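Extracellular ligand-binding receptor (Desulfohalobium retbaense DSM 5692, PDB 5ERE) probably senses small extracellular solutes, holding 2-oxo-4-methylpentanoate in a periplasmic-binding-protein module and cytosine in a Cache-type (PAS-like) sensor module. Local coordinates at residues Leu371-Asp385 against Gly451-Ile465. Residues are numbered along the deposited sequence; the frame is centred on the assembly and turned at random.
With CYT (6-aminopyrimidin-2(1H)-one), chain C; ACY (acetic acid), chain D.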
loop_
_atom_site.group_PDB
_atom_site.type_symbol
_atom_site.label_atom_id
_atom_site.label_comp_id
_atom_site.label_asym_id
_atom_site.label_seq_id
_atom_site.Cartn_x
_atom_site.Cartn_y
_atom_site.Cartn_z
ATOM N N LEU A 371 24.402 -14.700 -16.792
ATOM C CA LEU A 371 23.152 -15.308 -16.265
ATOM C C LEU A 371 22.746 -14.699 -14.915
ATOM O O LEU A 371 21.581 -14.370 -14.663
ATOM C CB LEU A 371 23.332 -16.820 -16.124
ATOM C CG LEU A 371 22.106 -17.585 -15.577
ATOM C CD1 LEU A 371 20.911 -17.474 -16.508
ATOM C CD2 LEU A 371 22.497 -19.009 -15.384
ATOM N N PHE A 372 23.737 -14.483 -14.066
ATOM C CA PHE A 372 23.499 -13.848 -12.792
ATOM C C PHE A 372 22.996 -12.395 -12.951
ATOM O O PHE A 372 22.021 -11.980 -12.276
ATOM C CB PHE A 372 24.771 -13.955 -11.954
ATOM C CG PHE A 372 24.649 -13.319 -10.620
ATOM C CD1 PHE A 372 23.923 -13.932 -9.614
ATOM C CD2 PHE A 372 25.258 -12.106 -10.357
ATOM C CE1 PHE A 372 23.759 -13.319 -8.423
ATOM C CE2 PHE A 372 25.130 -11.501 -9.115
ATOM C CZ PHE A 372 24.392 -12.092 -8.154
ATOM N N ASN A 373 23.587 -11.627 -13.866
ATOM C CA ASN A 373 23.114 -10.269 -14.116
ATOM C C ASN A 373 21.679 -10.245 -14.680
ATOM O O ASN A 373 20.943 -9.288 -14.458
ATOM C CB ASN A 373 24.045 -9.535 -15.101
ATOM C CG ASN A 373 25.265 -8.946 -14.445
ATOM O OD1 ASN A 373 25.514 -9.136 -13.251
ATOM N ND2 ASN A 373 26.061 -8.246 -15.232
ATOM N N GLU A 374 21.318 -11.293 -15.417
ATOM C CA GLU A 374 19.974 -11.450 -16.005
ATOM C C GLU A 374 18.918 -11.839 -14.974
ATOM O O GLU A 374 17.724 -11.806 -15.253
ATOM C CB GLU A 374 20.002 -12.513 -17.109
ATOM C CG GLU A 374 20.630 -11.956 -18.438
ATOM C CD GLU A 374 20.875 -13.024 -19.503
ATOM O OE1 GLU A 374 21.010 -14.230 -19.169
ATOM O OE2 GLU A 374 20.933 -12.643 -20.692
ATOM N N ASN A 375 19.361 -12.202 -13.780
ATOM C CA ASN A 375 18.432 -12.689 -12.744
ATOM C C ASN A 375 18.531 -11.872 -11.472
ATOM O O ASN A 375 19.339 -12.139 -10.586
ATOM C CB ASN A 375 18.692 -14.173 -12.496
ATOM C CG ASN A 375 18.085 -15.036 -13.592
ATOM O OD1 ASN A 375 16.874 -15.149 -13.661
ATOM N ND2 ASN A 375 18.911 -15.579 -14.495
ATOM N N GLN A 376 17.684 -10.868 -11.368
ATOM C CA GLN A 376 17.816 -9.981 -10.247
ATOM C C GLN A 376 17.456 -10.667 -8.922
ATOM O O GLN A 376 17.853 -10.163 -7.897
ATOM C CB GLN A 376 16.971 -8.725 -10.450
ATOM C CG GLN A 376 15.546 -8.829 -10.044
ATOM C CD GLN A 376 14.760 -7.572 -10.386
ATOM O OE1 GLN A 376 14.254 -7.423 -11.496
ATOM N NE2 GLN A 376 14.670 -6.662 -9.433
ATOM N N TYR A 377 16.741 -11.799 -8.947
ATOM C CA TYR A 377 16.396 -12.541 -7.701
ATOM C C TYR A 377 17.324 -13.710 -7.420
ATOM O O TYR A 377 17.064 -14.522 -6.524
ATOM C CB TYR A 377 14.926 -13.044 -7.749
ATOM C CG TYR A 377 13.972 -11.886 -7.753
ATOM C CD1 TYR A 377 13.750 -11.139 -6.592
ATOM C CD2 TYR A 377 13.372 -11.465 -8.944
ATOM C CE1 TYR A 377 12.901 -10.044 -6.593
ATOM C CE2 TYR A 377 12.512 -10.378 -8.959
ATOM C CZ TYR A 377 12.273 -9.680 -7.791
ATOM O OH TYR A 377 11.434 -8.599 -7.836
ATOM N N ALA A 378 18.435 -13.775 -8.161
ATOM C CA ALA A 378 19.468 -14.788 -7.923
ATOM C C ALA A 378 20.369 -14.432 -6.753
ATOM O O ALA A 378 20.693 -13.285 -6.513
ATOM C CB ALA A 378 20.321 -14.988 -9.174
ATOM N N TYR A 379 20.780 -15.476 -6.060
ATOM C CA TYR A 379 21.827 -15.421 -5.088
ATOM C C TYR A 379 23.132 -15.829 -5.769
ATOM O O TYR A 379 24.152 -15.184 -5.590
ATOM C CB TYR A 379 21.498 -16.354 -3.934
ATOM C CG TYR A 379 22.539 -16.351 -2.861
ATOM C CD1 TYR A 379 22.537 -15.375 -1.885
ATOM C CD2 TYR A 379 23.527 -17.316 -2.826
ATOM C CE1 TYR A 379 23.464 -15.376 -0.873
ATOM C CE2 TYR A 379 24.480 -17.318 -1.811
ATOM C CZ TYR A 379 24.429 -16.349 -0.836
ATOM O OH TYR A 379 25.365 -16.338 0.159
ATOM N N ASN A 380 23.093 -16.922 -6.538
ATOM C CA ASN A 380 24.187 -17.216 -7.459
ATOM C C ASN A 380 23.788 -18.197 -8.550
ATOM O O ASN A 380 22.651 -18.668 -8.602
ATOM C CB ASN A 380 25.438 -17.720 -6.715
ATOM C CG ASN A 380 25.257 -19.072 -6.025
ATOM O OD1 ASN A 380 24.432 -19.883 -6.395
ATOM N ND2 ASN A 380 26.092 -19.323 -5.033
ATOM N N CYS A 381 24.748 -18.494 -9.414
ATOM C CA CYS A 381 24.576 -19.409 -10.528
ATOM C C CYS A 381 25.730 -20.386 -10.570
ATOM O O CYS A 381 26.895 -20.009 -10.395
ATOM C CB CYS A 381 24.481 -18.648 -11.871
ATOM S SG CYS A 381 23.211 -17.371 -11.969
ATOM N N VAL A 382 25.409 -21.649 -10.805
ATOM C CA VAL A 382 26.423 -22.677 -10.884
ATOM C C VAL A 382 26.228 -23.589 -12.069
ATOM O O VAL A 382 25.129 -23.681 -12.663
ATOM C CB VAL A 382 26.462 -23.542 -9.622
ATOM C CG1 VAL A 382 26.723 -22.703 -8.394
ATOM C CG2 VAL A 382 25.159 -24.336 -9.466
ATOM N N THR A 383 27.306 -24.279 -12.408
ATOM C CA THR A 383 27.216 -25.448 -13.253
ATOM C C THR A 383 27.573 -26.631 -12.390
ATOM O O THR A 383 28.326 -26.494 -11.424
ATOM C CB THR A 383 28.131 -25.370 -14.486
ATOM O OG1 THR A 383 29.481 -25.119 -14.083
ATOM C CG2 THR A 383 27.636 -24.281 -15.404
ATOM N N VAL A 384 26.996 -27.773 -12.763
ATOM C CA VAL A 384 27.030 -29.027 -12.012
ATOM C C VAL A 384 27.266 -30.169 -13.004
ATOM O O VAL A 384 26.498 -30.319 -13.958
ATOM C CB VAL A 384 25.698 -29.278 -11.255
ATOM C CG1 VAL A 384 25.765 -30.568 -10.436
ATOM C CG2 VAL A 384 25.355 -28.097 -10.363
ATOM N N ASP A 385 28.306 -30.972 -12.795
ATOM C CA ASP A 385 28.646 -32.023 -13.763
ATOM C C ASP A 385 27.788 -33.294 -13.639
ATOM O O ASP A 385 26.930 -33.424 -12.746
ATOM C CB ASP A 385 30.147 -32.393 -13.669
ATOM C CG ASP A 385 30.541 -33.067 -12.349
ATOM O OD1 ASP A 385 29.681 -33.653 -11.650
ATOM O OD2 ASP A 385 31.751 -33.024 -12.017
ATOM N N GLY A 451 25.630 -32.438 -17.682
ATOM C CA GLY A 451 25.334 -31.856 -16.384
ATOM C C GLY A 451 24.256 -30.810 -16.474
ATOM O O GLY A 451 23.338 -30.912 -17.295
ATOM N N SER A 452 24.369 -29.772 -15.658
ATOM C CA SER A 452 23.263 -28.833 -15.543
ATOM C C SER A 452 23.735 -27.453 -15.153
ATOM O O SER A 452 24.819 -27.288 -14.602
ATOM C CB SER A 452 22.240 -29.334 -14.513
ATOM O OG SER A 452 22.856 -29.497 -13.234
ATOM N N VAL A 453 22.878 -26.475 -15.429
ATOM C CA VAL A 453 23.118 -25.103 -15.060
ATOM C C VAL A 453 21.960 -24.625 -14.206
ATOM O O VAL A 453 20.786 -24.956 -14.464
ATOM C CB VAL A 453 23.340 -24.215 -16.329
ATOM C CG1 VAL A 453 22.133 -24.250 -17.258
ATOM C CG2 VAL A 453 23.677 -22.782 -15.953
ATOM N N SER A 454 22.315 -23.874 -13.160
ATOM C CA SER A 454 21.413 -23.488 -12.052
ATOM C C SER A 454 21.319 -21.983 -11.741
ATOM O O SER A 454 22.308 -21.248 -11.859
ATOM C CB SER A 454 21.873 -24.205 -10.788
ATOM O OG SER A 454 21.410 -23.577 -9.597
ATOM N N VAL A 455 20.119 -21.521 -11.391
ATOM C CA VAL A 455 19.944 -20.259 -10.662
ATOM C C VAL A 455 19.374 -20.627 -9.312
ATOM O O VAL A 455 18.336 -21.259 -9.255
ATOM C CB VAL A 455 18.991 -19.250 -11.350
ATOM C CG1 VAL A 455 18.715 -18.045 -10.449
ATOM C CG2 VAL A 455 19.606 -18.743 -12.662
ATOM N N LEU A 456 20.085 -20.237 -8.257
ATOM C CA LEU A 456 19.601 -20.334 -6.897
ATOM C C LEU A 456 19.027 -18.971 -6.473
ATOM O O LEU A 456 19.691 -17.938 -6.575
ATOM C CB LEU A 456 20.750 -20.783 -5.970
ATOM C CG LEU A 456 20.529 -20.608 -4.474
ATOM C CD1 LEU A 456 19.395 -21.471 -3.985
ATOM C CD2 LEU A 456 21.830 -20.931 -3.688
ATOM N N THR A 457 17.786 -18.953 -6.002
ATOM C CA THR A 457 17.146 -17.679 -5.636
ATOM C C THR A 457 17.634 -17.186 -4.248
ATOM O O THR A 457 18.148 -17.953 -3.467
ATOM C CB THR A 457 15.607 -17.791 -5.632
ATOM O OG1 THR A 457 15.227 -18.841 -4.749
ATOM C CG2 THR A 457 15.066 -18.100 -7.020
ATOM N N GLN A 458 17.471 -15.893 -3.995
ATOM C CA GLN A 458 17.788 -15.236 -2.726
ATOM C C GLN A 458 17.023 -15.860 -1.563
ATOM O O GLN A 458 15.956 -16.385 -1.804
ATOM C CB GLN A 458 17.405 -13.765 -2.804
ATOM C CG GLN A 458 18.266 -12.899 -3.737
ATOM C CD GLN A 458 19.523 -12.364 -3.057
ATOM O OE1 GLN A 458 19.530 -12.122 -1.847
ATOM N NE2 GLN A 458 20.593 -12.162 -3.837
ATOM N N PRO A 459 17.562 -15.777 -0.328
ATOM C CA PRO A 459 16.869 -16.275 0.869
ATOM C C PRO A 459 15.518 -15.611 1.070
ATOM O O PRO A 459 14.624 -16.269 1.560
ATOM C CB PRO A 459 17.806 -15.910 2.034
ATOM C CG PRO A 459 19.086 -15.544 1.468
ATOM C CD PRO A 459 18.880 -15.186 0.003
ATOM N N ASP A 460 15.368 -14.341 0.706
ATOM C CA ASP A 460 14.109 -13.632 0.919
ATOM C C ASP A 460 13.331 -13.449 -0.391
ATOM O O ASP A 460 12.660 -12.440 -0.578
ATOM C CB ASP A 460 14.351 -12.267 1.546
ATOM C CG ASP A 460 15.110 -11.342 0.627
ATOM O OD1 ASP A 460 15.791 -11.880 -0.282
ATOM O OD2 ASP A 460 14.986 -10.099 0.783
ATOM N N PHE A 461 13.448 -14.430 -1.283
ATOM C CA PHE A 461 12.837 -14.374 -2.613
ATOM C C PHE A 461 11.329 -14.056 -2.530
ATOM O O PHE A 461 10.837 -13.058 -3.058
ATOM C CB PHE A 461 13.080 -15.720 -3.342
ATOM C CG PHE A 461 12.315 -15.858 -4.641
ATOM C CD1 PHE A 461 12.743 -15.181 -5.800
ATOM C CD2 PHE A 461 11.196 -16.642 -4.712
ATOM C CE1 PHE A 461 12.042 -15.292 -6.977
ATOM C CE2 PHE A 461 10.484 -16.754 -5.906
ATOM C CZ PHE A 461 10.904 -16.091 -7.026
ATOM N N PHE A 462 10.569 -14.908 -1.867
ATOM C CA PHE A 462 9.146 -14.680 -1.835
ATOM C C PHE A 462 8.767 -13.421 -1.087
ATOM O O PHE A 462 7.969 -12.636 -1.571
ATOM C CB PHE A 462 8.438 -15.884 -1.222
ATOM C CG PHE A 462 8.351 -17.066 -2.133
ATOM C CD1 PHE A 462 7.589 -17.011 -3.288
ATOM C CD2 PHE A 462 9.016 -18.244 -1.829
ATOM C CE1 PHE A 462 7.502 -18.104 -4.133
ATOM C CE2 PHE A 462 8.944 -19.338 -2.667
ATOM C CZ PHE A 462 8.178 -19.268 -3.822
ATOM N N GLY A 463 9.334 -13.231 0.100
ATOM C CA GLY A 463 9.072 -12.052 0.900
ATOM C C GLY A 463 9.318 -10.748 0.174
ATOM O O GLY A 463 8.531 -9.813 0.290
ATOM N N SER A 464 10.423 -10.669 -0.565
ATOM C CA SER A 464 10.766 -9.439 -1.240
ATOM C C SER A 464 9.678 -9.101 -2.289
ATOM O O SER A 464 9.346 -7.942 -2.507
ATOM C CB SER A 464 12.147 -9.555 -1.890
ATOM O OG SER A 464 12.190 -10.489 -2.970
ATOM N N ILE A 465 9.070 -10.115 -2.866
ATOM C CA ILE A 465 8.035 -9.868 -3.886
ATOM C C ILE A 465 6.701 -9.615 -3.185
ATOM O O ILE A 465 6.041 -8.598 -3.405
ATOM C CB ILE A 465 7.988 -11.038 -4.869
ATOM C CG1 ILE A 465 9.267 -11.019 -5.705
ATOM C CG2 ILE A 465 6.718 -10.979 -5.791
ATOM C CD1 ILE A 465 9.725 -12.350 -6.214
HETATM N N3 CYT C . 23.456 -24.684 -4.380
HETATM C C4 CYT C . 23.329 -24.278 -5.642
HETATM N N1 CYT C . 22.229 -26.658 -4.902
HETATM C C2 CYT C . 22.919 -25.870 -3.971
HETATM O O2 CYT C . 22.996 -26.251 -2.781
HETATM N N4 CYT C . 23.901 -23.090 -5.985
HETATM C C5 CYT C . 22.627 -25.071 -6.616
HETATM C C6 CYT C . 22.099 -26.238 -6.210
HETATM C C ACY D . 11.432 -16.354 1.214
HETATM O O ACY D . 11.084 -15.151 1.415
HETATM O OXT ACY D . 11.575 -16.870 0.082
HETATM C CH3 ACY D . 11.701 -17.258 2.404
HETATM O O HOH W 1 23.130 -21.778 -8.365
#
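Backbone hydrogen bonds join strand 380-385 to antiparallel strand 451-457, V384 and S452 bonding in both directions. At Y379 and N380, which both face L456, a classic beta bulge shifts the register: Y379 N reaches L456 O at 2.7 Å, while L456 N returns to N380 O. Beyond it, Q458 grips two successive carbonyls, its N bonding Y377 O and its side-chain NE2 lying above the carbonyl plane of A378 O at 2.9 Å; a bend at chi2 (-86°) folds the amide back.

Apolar packing follows two routes. V455 sends CG1 to A378 CB (3.7 Å) and CG2 to L371 and C381, against helix 324-357. Further on, I465 CD1 covers one face of the Y377 ring, 4.1 Å from its centroid, and F461 turns its edge to the Y377 face in an offset edge-to-face pair, planes at 89°. With alanine replacing Y377, F461 and I465 would probably lose their aromatic partner and R468 its hydroxyl mate.

Polar contacts converge on cytosine: a water donates to N380 OD1 and S454 OG and accepts from CYT N4, while E431 holds N380 ND2. With V382 and L456, these side chains line the ligand pocket on the antiparallel sheet of a Cache-type sensor domain.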